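Local coordinates for protein putative enoyl-CoA hydratase (Streptomyces avermitilis, PDB 3GKB) that probably acts on acyl-CoA thioesters as a crotonase-fold enzyme of the enoyl-CoA hydratase/isomerase family, its substrate and reaction still unassigned, at residues Leu101-Pro106 with Leu224-Leu229; Gln107-Lys112 with Ala127-Phe132; Gly141-Leu146 with Asp269-Met274. All coordinates share one frame; numbering follows the deposited sequence.

Overall arrangement
From the N terminus, the chain runs through helix 96-103 into strand 108-113, so the first segments of interactions 1 and 2 are contiguous. Interaction 2 closes first: strand 108-113 pairs with strand 130-134 after the short excursion through helix 120-127. Residues 141-146 then begin interaction 3. Interaction 1 closes at 224-229, enclosing interaction 2, and interaction 3 closes at 269-274, so interactions 1 and 3 cross along the chain. Interactions 1 and 2 touch through Ile-102 and Arg-103, which pack on Ala-127 and Ala-128. Interaction 3 lies across the chain's centre, about 28 Å from interaction 1 between centres, and ties the C-terminal helices to the crotonase core.

Interaction 1: residues Leu101-Pro106 with Leu224-Leu229; sequences LIRHQP and LPADDL
The guanidinium of Arg-103 carries Leu-229 on one face, CD1 lying 3.4 Å above the plane over its centre, while at its edge it meets the carbonyl O of Asp-227 and two waters. In this crotonase-fold chain the contact joins the C-terminal end of helix 96-103 to the connection between helices 216-223 and 230-243, at the protein surface. The His-104 ring has water 3 in its plane at the edge, 2.7 Å from NE2, and this water donates to Asp-227 O; on the ring's other nitrogen, ND1 is hydrogen-bonded to Glu-100 O. Ala-226 CB comes obliquely to both flat groups.

Arg-103 NH2 donates to Asp-227 O at 3.0 Å, nearly in the guanidinium plane and fairly straight, with 165° at the hydrogen; NH1 adds a weak second bond to the same oxygen. Water 1 bridges NH2 and Asp-227 N, both of which donate to it. The arginine also forms a salt bridge with Glu-100, which would help fix the rotation of the guanidinium. The Asp-227 carboxylate instead pairs with Arg-160 of the second subunit, placing this connection at a subunit interface. Beside the arginine, water 2 accepts a bond from Leu-229 N at 3.0 Å and a weak one from Arg-103 NH1.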
ATOM      1  N   LEU B 101      12.805 -14.487 -13.151  1.00 17.70           N
ATOM      2  CA  LEU B 101      12.173 -15.362 -14.173  1.00 18.26           C
ATOM      3  C   LEU B 101      10.648 -15.418 -13.950  1.00 17.66           C
ATOM      4  O   LEU B 101       9.858 -15.209 -14.864  1.00 17.35           O
ATOM      5  CB  LEU B 101      12.790 -16.745 -14.097  1.00 18.53           C
ATOM      6  CG  LEU B 101      12.416 -17.767 -15.174  1.00 22.41           C
ATOM      7  CD1 LEU B 101      12.828 -17.279 -16.546  1.00 23.69           C
ATOM      8  CD2 LEU B 101      13.095 -19.066 -14.779  1.00 25.67           C
ATOM      9  N   ILE B 102      10.240 -15.639 -12.706  1.00 16.99           N
ATOM     10  CA  ILE B 102       8.806 -15.671 -12.351  1.00 16.20           C
ATOM     11  C   ILE B 102       8.108 -14.336 -12.696  1.00 16.42           C
ATOM     12  O   ILE B 102       7.009 -14.311 -13.292  1.00 16.92           O
ATOM     13  CB  ILE B 102       8.614 -16.011 -10.843  1.00 15.94           C
ATOM     14  CG1 ILE B 102       9.070 -17.441 -10.543  1.00 15.57           C
ATOM     15  CG2 ILE B 102       7.148 -15.841 -10.438  1.00 15.99           C
ATOM     16  CD1 ILE B 102       9.340 -17.758  -9.055  1.00 15.17           C
ATOM     17  N   ARG B 103       8.716 -13.233 -12.296  1.00 16.11           N
ATOM     18  CA  ARG B 103       8.098 -11.907 -12.491  1.00 16.62           C
ATOM     19  C   ARG B 103       7.844 -11.586 -13.975  1.00 16.61           C
ATOM     20  O   ARG B 103       6.924 -10.854 -14.286  1.00 16.92           O
ATOM     21  CB  ARG B 103       8.991 -10.785 -11.953  1.00 16.76           C
ATOM     22  CG  ARG B 103       8.951 -10.580 -10.445  1.00 17.80           C
ATOM     23  CD  ARG B 103       9.119  -9.107 -10.062  1.00 16.69           C
ATOM     24  NE  ARG B 103      10.285  -8.497 -10.675  1.00 15.39           N
ATOM     25  CZ  ARG B 103      10.323  -7.341 -11.342  1.00 18.97           C
ATOM     26  NH1 ARG B 103      11.484  -6.918 -11.849  1.00 17.62           N
ATOM     27  NH2 ARG B 103       9.250  -6.579 -11.482  1.00 19.02           N
ATOM     28  N   HIS B 104       8.693 -12.107 -14.865  1.00 15.94           N
ATOM     29  CA  HIS B 104       8.582 -11.833 -16.309  1.00 16.68           C
ATOM     30  C   HIS B 104       7.919 -12.948 -17.138  1.00 16.37           C
ATOM     31  O   HIS B 104       7.863 -12.875 -18.382  1.00 15.95           O
ATOM     32  CB  HIS B 104       9.966 -11.469 -16.840  1.00 17.41           C
ATOM     33  CG  HIS B 104      10.502 -10.214 -16.231  1.00 18.98           C
ATOM     34  ND1 HIS B 104      11.373 -10.222 -15.167  1.00 20.74           N
ATOM     35  CD2 HIS B 104      10.264  -8.912 -16.522  1.00 20.14           C
ATOM     36  CE1 HIS B 104      11.663  -8.973 -14.837  1.00 21.66           C
ATOM     37  NE2 HIS B 104      11.006  -8.160 -15.647  1.00 20.39           N
ATOM     38  N   GLN B 105       7.379 -13.954 -16.453  1.00 15.93           N
ATOM     39  CA  GLN B 105       6.743 -15.102 -17.121  1.00 16.99           C
ATOM     40  C   GLN B 105       5.519 -14.608 -17.918  1.00 16.73           C
ATOM     41  O   GLN B 105       4.760 -13.733 -17.443  1.00 16.24           O
ATOM     42  CB  GLN B 105       6.355 -16.152 -16.085  1.00 16.29           C
ATOM     43  CG  GLN B 105       5.930 -17.542 -16.632  1.00 16.78           C
ATOM     44  CD  GLN B 105       7.087 -18.331 -17.243  1.00 16.38           C
ATOM     45  OE1 GLN B 105       8.260 -18.136 -16.891  1.00 19.82           O
ATOM     46  NE2 GLN B 105       6.759 -19.235 -18.165  1.00 16.81           N
ATOM     47  N   PRO B 106       5.335 -15.115 -19.159  1.00 17.35           N
ATOM     48  CA  PRO B 106       4.171 -14.670 -19.940  1.00 17.50           C
ATOM     49  C   PRO B 106       2.828 -15.131 -19.362  1.00 17.17           C
ATOM     50  O   PRO B 106       1.873 -14.363 -19.360  1.00 17.67           O
ATOM     51  CB  PRO B 106       4.392 -15.274 -21.335  1.00 17.95           C
ATOM     52  CG  PRO B 106       5.559 -16.111 -21.264  1.00 19.50           C
ATOM     53  CD  PRO B 106       6.317 -15.831 -19.985  1.00 18.07           C
ATOM     54  N   LEU B 224      -0.289  -3.715 -17.532  1.00 15.70           N
ATOM     55  CA  LEU B 224       0.266  -3.784 -16.166  1.00 15.40           C
ATOM     56  C   LEU B 224       1.634  -4.475 -16.226  1.00 16.65           C
ATOM     57  O   LEU B 224       1.812  -5.571 -15.689  1.00 14.59           O
ATOM     58  CB  LEU B 224      -0.699  -4.558 -15.234  1.00 15.75           C
ATOM     59  CG  LEU B 224      -2.014  -3.835 -14.939  1.00 14.78           C
ATOM     60  CD1 LEU B 224      -3.044  -4.793 -14.338  1.00 17.43           C
ATOM     61  CD2 LEU B 224      -1.772  -2.620 -14.043  1.00 16.23           C
ATOM     62  N   PRO B 225       2.616  -3.818 -16.864  1.00 17.37           N
ATOM     63  CA  PRO B 225       3.918  -4.456 -17.045  1.00 18.46           C
ATOM     64  C   PRO B 225       4.644  -4.569 -15.726  1.00 18.80           C
ATOM     65  O   PRO B 225       4.383  -3.778 -14.796  1.00 18.38           O
ATOM     66  CB  PRO B 225       4.677  -3.484 -17.946  1.00 19.16           C
ATOM     67  CG  PRO B 225       4.016  -2.198 -17.735  1.00 18.86           C
ATOM     68  CD  PRO B 225       2.573  -2.491 -17.490  1.00 17.70           C
ATOM     69  N   ALA B 226       5.572  -5.514 -15.668  1.00 18.97           N
ATOM     70  CA  ALA B 226       6.333  -5.764 -14.475  1.00 19.41           C
ATOM     71  C   ALA B 226       7.063  -4.492 -14.061  1.00 21.12           C
ATOM     72  O   ALA B 226       7.551  -3.747 -14.906  1.00 20.95           O
ATOM     73  CB  ALA B 226       7.329  -6.898 -14.690  1.00 19.32           C
ATOM     74  N   ASP B 227       7.150  -4.299 -12.747  1.00 22.66           N
ATOM     75  CA  ASP B 227       7.745  -3.121 -12.149  1.00 25.60           C
ATOM     76  C   ASP B 227       9.208  -2.993 -12.581  1.00 25.77           C
ATOM     77  O   ASP B 227       9.906  -3.977 -12.813  1.00 23.23           O
ATOM     78  CB  ASP B 227       7.630  -3.186 -10.614  1.00 26.14           C
ATOM     79  CG  ASP B 227       6.335  -2.569 -10.084  1.00 32.43           C
ATOM     80  OD1 ASP B 227       5.278  -3.267  -9.923  1.00 34.15           O
ATOM     81  OD2 ASP B 227       6.375  -1.346  -9.794  1.00 39.62           O
ATOM     82  N   ASP B 228       9.650  -1.746 -12.692  1.00 27.00           N
ATOM     83  CA  ASP B 228      11.030  -1.432 -13.007  1.00 28.06           C
ATOM     84  C   ASP B 228      11.819  -1.508 -11.701  1.00 26.81           C
ATOM     85  O   ASP B 228      11.701  -0.607 -10.860  1.00 28.06           O
ATOM     86  CB  ASP B 228      11.105  -0.022 -13.597  1.00 28.41           C
ATOM     87  CG  ASP B 228      12.529   0.481 -13.754  1.00 32.62           C
ATOM     88  OD1 ASP B 228      13.488  -0.325 -13.630  1.00 37.06           O
ATOM     89  OD2 ASP B 228      12.673   1.702 -14.000  1.00 37.97           O
ATOM     90  N   LEU B 229      12.575  -2.595 -11.516  1.00 25.75           N
ATOM     91  CA  LEU B 229      13.383  -2.787 -10.290  1.00 24.12           C
ATOM     92  C   LEU B 229      14.907  -2.821 -10.532  1.00 23.88           C
ATOM     93  O   LEU B 229      15.676  -3.253  -9.659  1.00 22.33           O
ATOM     94  CB  LEU B 229      12.958  -4.086  -9.566  1.00 23.59           C
ATOM     95  CG  LEU B 229      11.473  -4.247  -9.246  1.00 21.08           C
ATOM     96  CD1 LEU B 229      11.179  -5.576  -8.526  1.00 20.35           C
ATOM     97  CD2 LEU B 229      10.957  -3.094  -8.402  1.00 20.53           C
TER
HETATM   98  O   HOH W   1       6.379  -6.624 -11.225  1.00 21.12           O
HETATM   99  O   HOH W   2      13.329  -4.845 -13.432  1.00 26.60           O
HETATM  100  O   HOH W   3      11.133  -5.465 -15.353  1.00 30.40           O

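Interaction 2: residues Gln107-Lys112 with Ala127-Phe132; sequences QVTIVK and AADMAF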
ATOM      1  N   GLN B 107       2.750 -16.385 -18.921  1.00 16.33           N
ATOM      2  CA  GLN B 107       1.554 -16.931 -18.272  1.00 15.59           C
ATOM      3  C   GLN B 107       1.255 -16.176 -16.981  1.00 15.50           C
ATOM      4  O   GLN B 107       2.150 -15.648 -16.344  1.00 14.94           O
ATOM      5  CB  GLN B 107       1.749 -18.408 -17.896  1.00 16.00           C
ATOM      6  CG  GLN B 107       1.694 -19.388 -19.059  1.00 15.83           C
ATOM      7  CD  GLN B 107       3.033 -19.524 -19.816  1.00 17.38           C
ATOM      8  OE1 GLN B 107       4.059 -19.024 -19.376  1.00 18.46           O
ATOM      9  NE2 GLN B 107       3.004 -20.212 -20.959  1.00 15.88           N
ATOM     10  N   VAL B 108      -0.001 -16.191 -16.560  1.00 15.21           N
ATOM     11  CA  VAL B 108      -0.336 -15.695 -15.218  1.00 15.56           C
ATOM     12  C   VAL B 108       0.245 -16.690 -14.226  1.00 15.48           C
ATOM     13  O   VAL B 108       0.046 -17.909 -14.382  1.00 16.27           O
ATOM     14  CB  VAL B 108      -1.852 -15.629 -15.022  1.00 15.27           C
ATOM     15  CG1 VAL B 108      -2.189 -15.248 -13.548  1.00 15.74           C
ATOM     16  CG2 VAL B 108      -2.478 -14.659 -16.032  1.00 16.53           C
ATOM     17  N   THR B 109       0.995 -16.207 -13.233  1.00 15.65           N
ATOM     18  CA  THR B 109       1.613 -17.089 -12.242  1.00 15.09           C
ATOM     19  C   THR B 109       0.872 -16.935 -10.879  1.00 15.38           C
ATOM     20  O   THR B 109       0.611 -15.807 -10.385  1.00 13.72           O
ATOM     21  CB  THR B 109       3.094 -16.774 -12.069  1.00 15.46           C
ATOM     22  OG1 THR B 109       3.262 -15.368 -11.781  1.00 15.32           O
ATOM     23  CG2 THR B 109       3.899 -17.141 -13.350  1.00 16.82           C
ATOM     24  N   ILE B 110       0.490 -18.075 -10.302  1.00 14.95           N
ATOM     25  CA  ILE B 110      -0.282 -18.107  -9.068  1.00 14.20           C
ATOM     26  C   ILE B 110       0.442 -19.008  -8.072  1.00 15.10           C
ATOM     27  O   ILE B 110       0.797 -20.126  -8.419  1.00 15.49           O
ATOM     28  CB  ILE B 110      -1.713 -18.677  -9.315  1.00 15.49           C
ATOM     29  CG1 ILE B 110      -2.487 -17.804 -10.300  1.00 14.78           C
ATOM     30  CG2 ILE B 110      -2.498 -18.781  -7.982  1.00 14.57           C
ATOM     31  CD1 ILE B 110      -3.830 -18.444 -10.790  1.00 16.39           C
ATOM     32  N   VAL B 111       0.668 -18.531  -6.852  1.00 14.78           N
ATOM     33  CA  VAL B 111       1.238 -19.390  -5.788  1.00 14.72           C
ATOM     34  C   VAL B 111       0.124 -19.765  -4.814  1.00 14.67           C
ATOM     35  O   VAL B 111      -0.648 -18.906  -4.374  1.00 14.48           O
ATOM     36  CB  VAL B 111       2.391 -18.688  -5.015  1.00 14.66           C
ATOM     37  CG1 VAL B 111       2.724 -19.441  -3.697  1.00 14.63           C
ATOM     38  CG2 VAL B 111       3.668 -18.541  -5.912  1.00 15.84           C
ATOM     39  N   LYS B 112       0.021 -21.056  -4.535  1.00 14.63           N
ATOM     40  CA  LYS B 112      -0.837 -21.592  -3.489  1.00 15.51           C
ATOM     41  C   LYS B 112       0.037 -21.958  -2.288  1.00 15.49           C
ATOM     42  O   LYS B 112       0.768 -22.971  -2.337  1.00 15.84           O
ATOM     43  CB  LYS B 112      -1.564 -22.830  -3.990  1.00 16.06           C
ATOM     44  CG  LYS B 112      -2.442 -23.472  -2.931  1.00 17.78           C
ATOM     45  CD  LYS B 112      -3.365 -24.533  -3.536  1.00 17.22           C
ATOM     46  CE  LYS B 112      -2.620 -25.757  -3.976  1.00 17.98           C
ATOM     47  NZ  LYS B 112      -3.538 -26.865  -4.436  1.00 17.86           N
ATOM     48  N   ALA B 127       7.118 -12.989  -5.766  1.00 14.33           N
ATOM     49  CA  ALA B 127       7.462 -12.679  -7.172  1.00 14.34           C
ATOM     50  C   ALA B 127       6.330 -13.048  -8.149  1.00 14.12           C
ATOM     51  O   ALA B 127       6.221 -12.470  -9.238  1.00 13.75           O
ATOM     52  CB  ALA B 127       8.723 -13.425  -7.578  1.00 14.37           C
ATOM     53  N   ALA B 128       5.492 -13.999  -7.752  1.00 14.03           N
ATOM     54  CA  ALA B 128       4.390 -14.454  -8.603  1.00 14.08           C
ATOM     55  C   ALA B 128       3.354 -13.342  -8.795  1.00 14.72           C
ATOM     56  O   ALA B 128       3.234 -12.430  -7.968  1.00 14.51           O
ATOM     57  CB  ALA B 128       3.742 -15.692  -8.025  1.00 13.63           C
ATOM     58  N   ASP B 129       2.577 -13.423  -9.877  1.00 14.17           N
ATOM     59  CA  ASP B 129       1.541 -12.433 -10.111  1.00 14.45           C
ATOM     60  C   ASP B 129       0.557 -12.357  -8.952  1.00 14.44           C
ATOM     61  O   ASP B 129       0.108 -11.267  -8.555  1.00 13.35           O
ATOM     62  CB  ASP B 129       0.769 -12.688 -11.404  1.00 14.24           C
ATOM     63  CG  ASP B 129       1.629 -12.547 -12.653  1.00 17.13           C
ATOM     64  OD1 ASP B 129       2.639 -11.802 -12.652  1.00 15.98           O
ATOM     65  OD2 ASP B 129       1.266 -13.222 -13.655  1.00 19.63           O
ATOM     66  N   MET B 130       0.205 -13.519  -8.397  1.00 14.42           N
ATOM     67  CA  MET B 130      -0.711 -13.536  -7.251  1.00 15.53           C
ATOM     68  C   MET B 130      -0.395 -14.711  -6.333  1.00 15.74           C
ATOM     69  O   MET B 130       0.092 -15.772  -6.794  1.00 15.79           O
ATOM     70  CB  MET B 130      -2.214 -13.502  -7.689  1.00 17.17           C
ATOM     71  CG  MET B 130      -2.710 -14.488  -8.709  1.00 18.12           C
ATOM     72  SD  MET B 130      -4.358 -14.062  -9.534  1.00  8.53           S
ATOM     73  CE  MET B 130      -3.865 -13.064 -10.903  1.00 17.45           C
ATOM     74  N   ALA B 131      -0.635 -14.513  -5.036  1.00 14.09           N
ATOM     75  CA  ALA B 131      -0.361 -15.516  -4.023  1.00 14.15           C
ATOM     76  C   ALA B 131      -1.557 -15.563  -3.056  1.00 13.81           C
ATOM     77  O   ALA B 131      -2.009 -14.521  -2.545  1.00 13.87           O
ATOM     78  CB  ALA B 131       0.883 -15.180  -3.249  1.00 14.29           C
ATOM     79  N   PHE B 132      -2.024 -16.777  -2.814  1.00 13.88           N
ATOM     80  CA  PHE B 132      -3.154 -17.064  -1.917  1.00 14.66           C
ATOM     81  C   PHE B 132      -2.632 -18.039  -0.863  1.00 15.44           C
ATOM     82  O   PHE B 132      -2.013 -19.063  -1.217  1.00 14.91           O
ATOM     83  CB  PHE B 132      -4.322 -17.692  -2.705  1.00 14.37           C
ATOM     84  CG  PHE B 132      -4.844 -16.795  -3.806  1.00 15.41           C
ATOM     85  CD1 PHE B 132      -5.567 -15.656  -3.479  1.00 16.38           C
ATOM     86  CD2 PHE B 132      -4.537 -17.021  -5.151  1.00 17.57           C
ATOM     87  CE1 PHE B 132      -6.039 -14.788  -4.489  1.00 15.11           C
ATOM     88  CE2 PHE B 132      -5.014 -16.165  -6.152  1.00 18.54           C
ATOM     89  CZ  PHE B 132      -5.750 -15.037  -5.798  1.00 17.15           C
TER
HETATM   90  O   HOH W   4       4.403 -13.775 -13.739  1.00 19.86           O
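Thr-109 and Asp-129 join the two segments where strands 108-113 and 130-134, parallel neighbours in the main sheet of the crotonase fold, begin to pair. The intervening chain includes helix 120-127; the short strand segments approach to 4.7 Å at an angle of 21°.

The backbone bonds follow regular parallel pairing. Met-130 N donates to Thr-109 O, Val-111 N to Met-130 O at 2.8 Å, and Phe-132 N to Val-111 O. CA-H...O contacts from Ile-110, Ala-131 and Lys-112 fill in between them.

Side-chain to backbone bonds extend the pairing at its start. Thr-109 OG1 lies between the backbone N and carbonyl carbon (chi1 53°), where it accepts from Asp-129 N at 2.8 Å. In return, Thr-109 N donates to Asp-129 OD2 at 3.0 Å, reaching it from above the carboxylate plane. The two side chains cross at about a right angle, each gripping the other's backbone. The buried carboxylate also has two basic partners, Lys-221 at OD2 and Arg-165 of the second subunit at OD1, which would be expected to stabilise its negative charge.

Apolar contacts lie on both faces of the pair. On the face of Ile-110, Met-130 and Phe-132, the isoleucine and methionine lie side by side, pointing the same way, with CG1 on CG at 3.7 Å. Ile-110 CG2 meets the Phe-132 ring in its plane, at the CD2 edge. Helix 195-210 packs against Ile-110 on this side. On the other face, Val-111 CG2 touches Ala-128 CB at 3.5 Å.

One water joins the polar pair: water 4 sits 2.8 Å from Thr-109 OG1 and donates a weak bond to Asp-129 OD1.

Interaction 3: residues Gly141-Leu146 with Asp269-Met274; sequences GQIEAL and DLEGLM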
ATOM      1  N   GLY B 141       8.521 -15.630   6.020  1.00 14.46           N
ATOM      2  CA  GLY B 141       9.546 -14.906   6.750  1.00 15.77           C
ATOM      3  C   GLY B 141      10.810 -14.697   5.948  1.00 16.52           C
ATOM      4  O   GLY B 141      11.200 -15.553   5.134  1.00 17.53           O
ATOM      5  N   GLN B 142      11.480 -13.577   6.195  1.00 15.53           N
ATOM      6  CA  GLN B 142      12.802 -13.345   5.597  1.00 16.27           C
ATOM      7  C   GLN B 142      13.823 -13.688   6.684  1.00 16.46           C
ATOM      8  O   GLN B 142      14.102 -12.887   7.553  1.00 18.17           O
ATOM      9  CB  GLN B 142      12.977 -11.906   5.087  1.00 16.65           C
ATOM     10  CG  GLN B 142      12.029 -11.497   3.932  1.00 16.88           C
ATOM     11  CD  GLN B 142      12.223 -12.254   2.586  1.00 21.16           C
ATOM     12  OE1 GLN B 142      11.348 -12.156   1.704  1.00 21.38           O
ATOM     13  NE2 GLN B 142      13.359 -12.993   2.413  1.00 16.25           N
ATOM     14  N   ILE B 143      14.345 -14.907   6.642  1.00 15.73           N
ATOM     15  CA  ILE B 143      15.241 -15.419   7.682  1.00 15.20           C
ATOM     16  C   ILE B 143      16.672 -14.871   7.602  1.00 14.81           C
ATOM     17  O   ILE B 143      17.468 -15.055   8.537  1.00 14.57           O
ATOM     18  CB  ILE B 143      15.279 -16.969   7.595  1.00 15.51           C
ATOM     19  CG1 ILE B 143      15.880 -17.608   8.853  1.00 15.88           C
ATOM     20  CG2 ILE B 143      16.090 -17.422   6.377  1.00 16.27           C
ATOM     21  CD1 ILE B 143      14.974 -17.604  10.058  1.00 15.40           C
ATOM     22  N   GLU B 144      16.988 -14.233   6.473  1.00 14.34           N
ATOM     23  CA  GLU B 144      18.345 -13.839   6.120  1.00 13.62           C
ATOM     24  C   GLU B 144      19.108 -13.098   7.210  1.00 13.17           C
ATOM     25  O   GLU B 144      20.248 -13.467   7.514  1.00 13.52           O
ATOM     26  CB  GLU B 144      18.332 -13.020   4.831  1.00 14.75           C
ATOM     27  CG  GLU B 144      18.033 -13.884   3.587  1.00 16.14           C
ATOM     28  CD  GLU B 144      16.540 -13.907   3.180  1.00 19.50           C
ATOM     29  OE1 GLU B 144      15.654 -13.774   4.048  1.00 19.92           O
ATOM     30  OE2 GLU B 144      16.264 -14.092   1.972  1.00 21.08           O
ATOM     31  N   ALA B 145      18.481 -12.086   7.808  1.00 12.61           N
ATOM     32  CA  ALA B 145      19.125 -11.277   8.836  1.00 12.81           C
ATOM     33  C   ALA B 145      19.675 -12.125   9.977  1.00 13.69           C
ATOM     34  O   ALA B 145      20.722 -11.804  10.543  1.00 13.69           O
ATOM     35  CB  ALA B 145      18.156 -10.170   9.374  1.00 13.50           C
ATOM     36  N   LEU B 146      18.977 -13.219  10.301  1.00 14.64           N
ATOM     37  CA  LEU B 146      19.416 -14.139  11.368  1.00 15.88           C
ATOM     38  C   LEU B 146      20.601 -15.050  10.970  1.00 16.01           C
ATOM     39  O   LEU B 146      21.244 -15.665  11.845  1.00 17.21           O
ATOM     40  CB  LEU B 146      18.244 -14.984  11.877  1.00 15.10           C
ATOM     41  CG  LEU B 146      17.071 -14.187  12.449  1.00 15.15           C
ATOM     42  CD1 LEU B 146      15.981 -15.108  12.975  1.00 15.64           C
ATOM     43  CD2 LEU B 146      17.488 -13.182  13.502  1.00 16.66           C
ATOM     44  N   ASP B 269      10.736 -24.011  13.697  1.00 19.02           N
ATOM     45  CA  ASP B 269      10.981 -22.710  14.310  1.00 18.53           C
ATOM     46  C   ASP B 269      12.403 -22.284  13.980  1.00 17.92           C
ATOM     47  O   ASP B 269      13.249 -22.119  14.867  1.00 17.14           O
ATOM     48  CB  ASP B 269      10.766 -22.772  15.851  1.00 19.06           C
ATOM     49  CG  ASP B 269      10.968 -21.407  16.562  1.00 21.83           C
ATOM     50  OD1 ASP B 269      10.993 -20.326  15.901  1.00 21.88           O
ATOM     51  OD2 ASP B 269      11.089 -21.425  17.820  1.00 22.09           O
ATOM     52  N   LEU B 270      12.668 -22.084  12.692  1.00 17.04           N
ATOM     53  CA  LEU B 270      14.013 -21.702  12.268  1.00 16.61           C
ATOM     54  C   LEU B 270      14.469 -20.397  12.925  1.00 15.60           C
ATOM     55  O   LEU B 270      15.676 -20.210  13.169  1.00 14.42           O
ATOM     56  CB  LEU B 270      14.114 -21.637  10.730  1.00 16.20           C
ATOM     57  CG  LEU B 270      15.487 -21.433  10.103  1.00 17.01           C
ATOM     58  CD1 LEU B 270      16.445 -22.598  10.484  1.00 15.81           C
ATOM     59  CD2 LEU B 270      15.369 -21.282   8.582  1.00 17.87           C
ATOM     60  N   GLU B 271      13.530 -19.480  13.195  1.00 16.28           N
ATOM     61  CA  GLU B 271      13.873 -18.174  13.776  1.00 15.93           C
ATOM     62  C   GLU B 271      14.471 -18.405  15.135  1.00 16.28           C
ATOM     63  O   GLU B 271      15.574 -17.924  15.426  1.00 15.13           O
ATOM     64  CB  GLU B 271      12.648 -17.249  13.878  1.00 15.70           C
ATOM     65  CG  GLU B 271      12.081 -16.811  12.536  1.00 16.02           C
ATOM     66  CD  GLU B 271      11.233 -17.872  11.790  1.00 17.93           C
ATOM     67  OE1 GLU B 271      10.802 -18.881  12.410  1.00 20.00           O
ATOM     68  OE2 GLU B 271      10.991 -17.685  10.558  1.00 19.43           O
ATOM     69  N   GLY B 272      13.771 -19.192  15.950  1.00 16.86           N
ATOM     70  CA  GLY B 272      14.278 -19.588  17.276  1.00 17.63           C
ATOM     71  C   GLY B 272      15.627 -20.317  17.235  1.00 18.11           C
ATOM     72  O   GLY B 272      16.541 -20.025  18.015  1.00 18.83           O
ATOM     73  N   LEU B 273      15.762 -21.261  16.315  1.00 17.37           N
ATOM     74  CA  LEU B 273      17.002 -22.002  16.160  1.00 16.58           C
ATOM     75  C   LEU B 273      18.165 -21.071  15.841  1.00 16.91           C
ATOM     76  O   LEU B 273      19.236 -21.142  16.465  1.00 13.94           O
ATOM     77  CB  LEU B 273      16.838 -23.075  15.079  1.00 17.09           C
ATOM     78  CG  LEU B 273      18.053 -23.947  14.778  1.00 20.06           C
ATOM     79  CD1 LEU B 273      18.612 -24.527  16.086  1.00 25.79           C
ATOM     80  CD2 LEU B 273      17.662 -25.065  13.851  1.00 22.27           C
ATOM     81  N   MET B 274      17.959 -20.164  14.878  1.00 15.86           N
ATOM     82  CA  MET B 274      19.047 -19.260  14.494  1.00 16.41           C
ATOM     83  C   MET B 274      19.385 -18.239  15.587  1.00 15.81           C
ATOM     84  O   MET B 274      20.552 -17.881  15.762  1.00 15.36           O
ATOM     85  CB  MET B 274      18.766 -18.563  13.142  1.00 15.63           C
ATOM     86  CG  MET B 274      18.723 -19.535  11.931  1.00 17.38           C
ATOM     87  SD  MET B 274      20.169 -20.632  11.699  1.00 11.56           S
ATOM     88  CE  MET B 274      21.557 -19.479  11.765  1.00 16.75           C
TER
HETATM   89  O   HOH W   5      20.742 -15.293  14.560  1.00 21.54           O
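Ile-143 and Leu-270 form the close apolar part of this contact, their side chains crossing at about a right angle with CG1 3.7 Å from CD2. The contact packs the first turn of helix 270-280, in the C-terminal helical region, against the connection that follows strand 139-141 in the crotonase core. Ile-143 CG1 is anti to the backbone N (chi1 -165°), and CD1 continues onto the aliphatic stem of Glu-271, 3.9 Å from CG. One turn further along, Leu-146 CB meets Met-274 CB at 3.8 Å, while Leu-146 CD1 rests against the backbone of Glu-271, at CA and O. All five touching residues are buried, and Leu-146 also packs on Leu-212 of the third subunit.

The polar side is more loosely joined, with a single water between the backbones. Glu-271 bends at chi2 (77°) and touches this connection only through van der Waals contacts; its carboxylate instead forms a salt bridge with Arg-118. The helix that carries it is N-capped by Asp-269, through OD1 to Gly-272 N. Beyond the Leu-146/Met-274 pair, water 5 bridges the two backbones, donating to Leu-146 O at 2.8 Å and to Met-274 O at 2.9 Å.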